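Local coordinates for protein putative alpha-L-fucosidase (Bacteroides thetaiotaomicron VPI-5482, PDB 3GZA) that probably hydrolyses alpha-L-fucosyl linkages as a glycoside hydrolase of family 29, at residues 382-396 with 416-430. Sequence-based numbering, arbitrary orientation. Where two conformers were deposited one is given.
Sequences RIRQYQIEAKVNGKW and VEATALRLTVSESIA
R422 sends CG anti to its backbone N (chi1 -175°) and bends its chain at chi3, which lays one face of the guanidinium on W396 and turns its NE/NH2 edge to E389, while E389, extended beyond CG, runs alongside it in the same direction. The setting is the C-terminal beta-sandwich, which falls in the F5/8 type C family: strands 383-392 and 420-428 pair antiparallel at the centre of one of its two four-stranded sheets. It is a worked example of how a sheet keeps a polar face largely apart from an apolar one. On the polar face, R422 NE and NH2 both donate to OE1 of E389, the NH2 bond measuring 3.1 Å, and both reach it from above the carboxylate plane, though within the guanidinium plane. The guanidinium lies flat on the W396 indole, planes 21° apart, with CZ of R422 3.7 Å from the centroid of the five-membered ring; K391 CB lies over the rim of the opposite face. Were W396 replaced by an alanine, the guanidinium would probably lose its cation-pi partner and turn more freely about its salt bridge. The other face is largely apolar: A390 CB meets L421 CD2 at 3.5 Å, and I388 CG1 lies against L423 CD1, with L421 and L423 also packing on F437 of the facing sheet. The strand bends sharply at T419, so that 416-418 joins that second sheet and V416 CG2 still reaches A390 CB. Farther along, S426 and E427 lie together opposite Q385, a classic beta bulge, and beside it Q387 NE2 donates to S426 OG over 2.8 Å, the oxygen lying in the amide plane.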
loop_
_atom_site.group_PDB
_atom_site.type_symbol
_atom_site.label_atom_id
_atom_site.label_comp_id
_atom_site.label_asym_id
_atom_site.label_seq_id
_atom_site.Cartn_x
_atom_site.Cartn_y
_atom_site.Cartn_z
ATOM N N ARG A 382 -18.672 32.745 -33.482
ATOM C CA ARG A 382 -19.448 33.202 -34.626
ATOM C C ARG A 382 -18.604 33.703 -35.771
ATOM O O ARG A 382 -18.971 33.561 -36.924
ATOM C CB ARG A 382 -20.415 34.311 -34.194
ATOM C CG ARG A 382 -21.266 33.867 -33.049
ATOM C CD ARG A 382 -22.263 34.891 -32.593
ATOM N NE ARG A 382 -23.235 34.281 -31.687
ATOM C CZ ARG A 382 -24.485 34.716 -31.524
ATOM N NH1 ARG A 382 -24.940 35.765 -32.182
ATOM N NH2 ARG A 382 -25.311 34.082 -30.703
ATOM N N ILE A 383 -17.474 34.317 -35.443
ATOM C CA ILE A 383 -16.571 34.882 -36.426
ATOM C C ILE A 383 -15.848 33.752 -37.161
ATOM O O ILE A 383 -15.331 32.833 -36.523
ATOM C CB ILE A 383 -15.533 35.833 -35.742
ATOM C CG1 ILE A 383 -16.244 37.085 -35.196
ATOM C CG2 ILE A 383 -14.408 36.272 -36.735
ATOM C CD1 ILE A 383 -15.289 37.998 -34.380
ATOM N N ARG A 384 -15.888 33.791 -38.493
ATOM C CA ARG A 384 -15.204 32.801 -39.332
ATOM C C ARG A 384 -14.097 33.386 -40.171
ATOM O O ARG A 384 -13.185 32.666 -40.529
ATOM C CB ARG A 384 -16.213 32.081 -40.224
ATOM C CG ARG A 384 -17.096 31.100 -39.453
ATOM C CD ARG A 384 -16.289 29.988 -38.855
ATOM N NE ARG A 384 -17.129 29.014 -38.160
ATOM C CZ ARG A 384 -17.777 28.026 -38.752
ATOM N NH1 ARG A 384 -17.766 27.894 -40.083
ATOM N NH2 ARG A 384 -18.512 27.195 -38.005
ATOM N N GLN A 385 -14.200 34.659 -40.545
ATOM C CA GLN A 385 -13.152 35.338 -41.317
ATOM C C GLN A 385 -13.177 36.802 -40.896
ATOM O O GLN A 385 -14.248 37.392 -40.815
ATOM C CB GLN A 385 -13.414 35.271 -42.828
ATOM C CG GLN A 385 -13.357 33.877 -43.503
ATOM C CD GLN A 385 -11.952 33.329 -43.708
ATOM O OE1 GLN A 385 -10.974 34.073 -43.728
ATOM N NE2 GLN A 385 -11.854 32.020 -43.910
ATOM N N TYR A 386 -12.009 37.381 -40.625
ATOM C CA TYR A 386 -11.943 38.801 -40.276
ATOM C C TYR A 386 -10.681 39.461 -40.803
ATOM O O TYR A 386 -9.696 38.805 -41.134
ATOM C CB TYR A 386 -12.009 39.020 -38.761
ATOM C CG TYR A 386 -10.757 38.564 -38.056
ATOM C CD1 TYR A 386 -9.642 39.408 -37.940
ATOM C CD2 TYR A 386 -10.647 37.273 -37.517
ATOM C CE1 TYR A 386 -8.480 38.973 -37.328
ATOM C CE2 TYR A 386 -9.514 36.859 -36.902
ATOM C CZ TYR A 386 -8.428 37.696 -36.800
ATOM O OH TYR A 386 -7.274 37.279 -36.176
ATOM N N GLN A 387 -10.732 40.782 -40.907
ATOM C CA GLN A 387 -9.568 41.553 -41.314
ATOM C C GLN A 387 -9.453 42.761 -40.401
ATOM O O GLN A 387 -10.457 43.248 -39.907
ATOM C CB GLN A 387 -9.677 42.068 -42.745
ATOM C CG GLN A 387 -9.934 41.022 -43.808
ATOM C CD GLN A 387 -11.409 40.650 -43.907
ATOM O OE1 GLN A 387 -12.268 41.531 -44.084
ATOM N NE2 GLN A 387 -11.709 39.343 -43.808
ATOM N N ILE A 388 -8.225 43.206 -40.147
ATOM C CA ILE A 388 -8.028 44.440 -39.399
ATOM C C ILE A 388 -7.287 45.397 -40.323
ATOM O O ILE A 388 -6.295 45.023 -40.962
ATOM C CB ILE A 388 -7.265 44.242 -38.104
ATOM C CG1 ILE A 388 -8.050 43.291 -37.174
ATOM C CG2 ILE A 388 -6.993 45.614 -37.415
ATOM C CD1 ILE A 388 -7.364 42.979 -35.943
ATOM N N GLU A 389 -7.822 46.606 -40.431
ATOM C CA GLU A 389 -7.244 47.673 -41.242
ATOM C C GLU A 389 -6.854 48.820 -40.343
ATOM O O GLU A 389 -7.459 49.008 -39.298
ATOM C CB GLU A 389 -8.263 48.191 -42.250
ATOM C CG GLU A 389 -8.608 47.226 -43.324
ATOM C CD GLU A 389 -9.736 47.760 -44.166
ATOM O OE1 GLU A 389 -10.890 47.677 -43.688
ATOM O OE2 GLU A 389 -9.475 48.256 -45.278
ATOM N N ALA A 390 -5.822 49.550 -40.756
ATOM C CA ALA A 390 -5.359 50.745 -40.062
ATOM C C ALA A 390 -5.484 51.911 -41.016
ATOM O O ALA A 390 -5.192 51.783 -42.215
ATOM C CB ALA A 390 -3.906 50.579 -39.620
ATOM N N LYS A 391 -5.969 53.034 -40.499
ATOM C CA LYS A 391 -6.077 54.264 -41.307
ATOM C C LYS A 391 -4.754 54.989 -41.162
ATOM O O LYS A 391 -4.476 55.575 -40.121
ATOM C CB LYS A 391 -7.259 55.128 -40.861
ATOM C CG LYS A 391 -7.475 56.342 -41.753
ATOM C CD LYS A 391 -8.600 57.248 -41.259
ATOM C CE LYS A 391 -9.952 56.937 -41.877
ATOM N NZ LYS A 391 -10.082 57.505 -43.250
ATOM N N VAL A 392 -3.962 54.962 -42.238
ATOM C CA VAL A 392 -2.608 55.490 -42.269
ATOM C C VAL A 392 -2.522 56.553 -43.369
ATOM O O VAL A 392 -2.766 56.271 -44.550
ATOM C CB VAL A 392 -1.604 54.353 -42.529
ATOM C CG1 VAL A 392 -0.190 54.891 -42.597
ATOM C CG2 VAL A 392 -1.731 53.258 -41.456
ATOM N N ASN A 393 -2.219 57.785 -42.972
ATOM C CA ASN A 393 -2.209 58.919 -43.884
ATOM C C ASN A 393 -3.549 59.091 -44.594
ATOM O O ASN A 393 -3.596 59.406 -45.795
ATOM C CB ASN A 393 -1.067 58.809 -44.892
ATOM C CG ASN A 393 0.275 58.814 -44.227
ATOM O OD1 ASN A 393 0.557 59.668 -43.385
ATOM N ND2 ASN A 393 1.128 57.866 -44.602
ATOM N N GLY A 394 -4.626 58.884 -43.839
ATOM C CA GLY A 394 -5.988 59.007 -44.344
ATOM C C GLY A 394 -6.490 57.876 -45.226
ATOM O O GLY A 394 -7.604 57.965 -45.762
ATOM N N LYS A 395 -5.704 56.815 -45.384
ATOM C CA LYS A 395 -6.087 55.699 -46.238
ATOM C C LYS A 395 -6.013 54.419 -45.456
ATOM O O LYS A 395 -5.044 54.173 -44.751
ATOM C CB LYS A 395 -5.159 55.595 -47.450
ATOM N N TRP A 396 -7.050 53.603 -45.598
ATOM C CA TRP A 396 -7.106 52.315 -44.926
ATOM C C TRP A 396 -6.182 51.315 -45.606
ATOM O O TRP A 396 -6.154 51.233 -46.844
ATOM C CB TRP A 396 -8.518 51.752 -44.972
ATOM C CG TRP A 396 -9.497 52.489 -44.153
ATOM C CD1 TRP A 396 -10.474 53.317 -44.599
ATOM C CD2 TRP A 396 -9.607 52.466 -42.735
ATOM N NE1 TRP A 396 -11.201 53.801 -43.537
ATOM C CE2 TRP A 396 -10.687 53.293 -42.382
ATOM C CE3 TRP A 396 -8.902 51.817 -41.724
ATOM C CZ2 TRP A 396 -11.066 53.498 -41.053
ATOM C CZ3 TRP A 396 -9.280 52.017 -40.410
ATOM C CH2 TRP A 396 -10.346 52.850 -40.085
ATOM N N VAL A 416 2.419 50.731 -37.406
ATOM C CA VAL A 416 1.971 51.739 -38.342
ATOM C C VAL A 416 1.531 52.964 -37.552
ATOM O O VAL A 416 1.143 52.845 -36.397
ATOM C CB VAL A 416 0.781 51.256 -39.230
ATOM C CG1 VAL A 416 1.221 50.141 -40.159
ATOM C CG2 VAL A 416 -0.409 50.826 -38.367
ATOM N N GLU A 417 1.646 54.136 -38.173
ATOM C CA GLU A 417 1.194 55.383 -37.587
ATOM C C GLU A 417 -0.219 55.528 -38.095
ATOM O O GLU A 417 -0.431 55.791 -39.291
ATOM C CB GLU A 417 2.068 56.556 -38.042
ATOM C CG GLU A 417 3.480 56.471 -37.531
ATOM C CD GLU A 417 3.547 56.536 -36.018
ATOM O OE1 GLU A 417 2.945 57.461 -35.419
ATOM O OE2 GLU A 417 4.207 55.659 -35.430
ATOM N N ALA A 418 -1.173 55.398 -37.183
ATOM C CA ALA A 418 -2.571 55.327 -37.550
ATOM C C ALA A 418 -3.460 56.278 -36.778
ATOM O O ALA A 418 -3.148 56.660 -35.669
ATOM C CB ALA A 418 -3.064 53.846 -37.312
ATOM N N THR A 419 -4.588 56.633 -37.369
ATOM C CA THR A 419 -5.585 57.436 -36.669
ATOM C C THR A 419 -6.787 56.574 -36.252
ATOM O O THR A 419 -7.619 56.998 -35.459
ATOM C CB THR A 419 -6.043 58.610 -37.507
ATOM O OG1 THR A 419 -6.532 58.152 -38.771
ATOM C CG2 THR A 419 -4.871 59.585 -37.743
ATOM N N ALA A 420 -6.872 55.349 -36.768
ATOM C CA ALA A 420 -7.984 54.501 -36.464
ATOM C C ALA A 420 -7.685 53.095 -36.919
ATOM O O ALA A 420 -6.824 52.891 -37.759
ATOM C CB ALA A 420 -9.244 55.044 -37.156
ATOM N N LEU A 421 -8.339 52.124 -36.293
ATOM C CA LEU A 421 -8.282 50.724 -36.720
ATOM C C LEU A 421 -9.691 50.291 -37.044
ATOM O O LEU A 421 -10.659 50.822 -36.491
ATOM C CB LEU A 421 -7.750 49.799 -35.636
ATOM C CG LEU A 421 -6.281 49.895 -35.259
ATOM C CD1 LEU A 421 -5.977 48.738 -34.341
ATOM C CD2 LEU A 421 -5.375 49.861 -36.471
ATOM N N ARG A 422 -9.825 49.307 -37.918
ATOM C CA ARG A 422 -11.152 48.827 -38.251
ATOM C C ARG A 422 -11.143 47.325 -38.371
ATOM O O ARG A 422 -10.331 46.762 -39.094
ATOM C CB ARG A 422 -11.674 49.434 -39.544
ATOM C CG ARG A 422 -13.129 49.053 -39.868
ATOM C CD ARG A 422 -13.665 49.907 -40.972
ATOM N NE ARG A 422 -12.891 49.756 -42.202
ATOM C CZ ARG A 422 -13.011 50.553 -43.269
ATOM N NH1 ARG A 422 -13.845 51.590 -43.260
ATOM N NH2 ARG A 422 -12.268 50.346 -44.349
ATOM N N LEU A 423 -12.068 46.705 -37.659
ATOM C CA LEU A 423 -12.264 45.255 -37.692
ATOM C C LEU A 423 -13.483 44.961 -38.560
ATOM O O LEU A 423 -14.558 45.491 -38.316
ATOM C CB LEU A 423 -12.525 44.752 -36.282
ATOM C CG LEU A 423 -12.952 43.283 -36.134
ATOM C CD1 LEU A 423 -11.837 42.338 -36.556
ATOM C CD2 LEU A 423 -13.356 43.069 -34.706
ATOM N N THR A 424 -13.293 44.154 -39.595
ATOM C CA THR A 424 -14.384 43.724 -40.463
ATOM C C THR A 424 -14.479 42.205 -40.372
ATOM O O THR A 424 -13.485 41.514 -40.587
ATOM C CB THR A 424 -14.131 44.091 -41.912
ATOM O OG1 THR A 424 -13.942 45.510 -42.001
ATOM C CG2 THR A 424 -15.299 43.672 -42.776
ATOM N N VAL A 425 -15.651 41.707 -40.016
ATOM C CA VAL A 425 -15.917 40.265 -39.977
ATOM C C VAL A 425 -16.615 39.976 -41.320
ATOM O O VAL A 425 -17.788 40.321 -41.508
ATOM C CB VAL A 425 -16.824 39.892 -38.792
ATOM C CG1 VAL A 425 -17.162 38.373 -38.790
ATOM C CG2 VAL A 425 -16.171 40.282 -37.461
ATOM N N SER A 426 -15.869 39.423 -42.274
ATOM C CA SER A 426 -16.404 39.135 -43.610
ATOM C C SER A 426 -17.227 37.846 -43.715
ATOM O O SER A 426 -18.033 37.701 -44.649
ATOM C CB SER A 426 -15.276 39.096 -44.625
ATOM O OG SER A 426 -14.266 38.224 -44.206
ATOM N N GLU A 427 -16.996 36.909 -42.789
ATOM C CA GLU A 427 -17.739 35.667 -42.752
ATOM C C GLU A 427 -18.074 35.381 -41.306
ATOM O O GLU A 427 -17.215 35.476 -40.434
ATOM C CB GLU A 427 -16.921 34.511 -43.353
ATOM C CG GLU A 427 -17.746 33.237 -43.610
ATOM C CD GLU A 427 -16.895 31.974 -43.858
ATOM O OE1 GLU A 427 -15.708 32.100 -44.267
ATOM O OE2 GLU A 427 -17.426 30.848 -43.629
ATOM N N SER A 428 -19.325 35.024 -41.039
ATOM C CA SER A 428 -19.763 34.670 -39.690
ATOM C C SER A 428 -21.005 33.792 -39.782
ATOM O O SER A 428 -21.786 33.896 -40.740
ATOM C CB SER A 428 -20.015 35.930 -38.836
ATOM O OG SER A 428 -20.979 36.767 -39.466
ATOM N N ILE A 429 -21.182 32.926 -38.803
ATOM C CA ILE A 429 -22.329 32.020 -38.746
ATOM C C ILE A 429 -23.482 32.609 -37.939
ATOM O O ILE A 429 -24.552 32.039 -37.906
ATOM C CB ILE A 429 -21.947 30.612 -38.241
ATOM C CG1 ILE A 429 -21.320 30.682 -36.849
ATOM C CG2 ILE A 429 -21.028 29.926 -39.319
ATOM C CD1 ILE A 429 -21.147 29.342 -36.149
ATOM N N ALA A 430 -23.253 33.740 -37.287
ATOM C CA ALA A 430 -24.286 34.476 -36.556
ATOM C C ALA A 430 -23.726 35.880 -36.311
ATOM O O ALA A 430 -22.529 36.084 -36.475
ATOM C CB ALA A 430 -24.635 33.783 -35.239
HETATM O O HOH W 1 -15.737 29.118 -42.208
HETATM O O HOH W 2 -13.736 30.562 -44.474
HETATM O O HOH W 3 -11.298 46.032 -41.809
HETATM O O HOH W 4 -4.632 58.500 -41.009
HETATM O O HOH W 5 -2.176 58.246 -40.053
#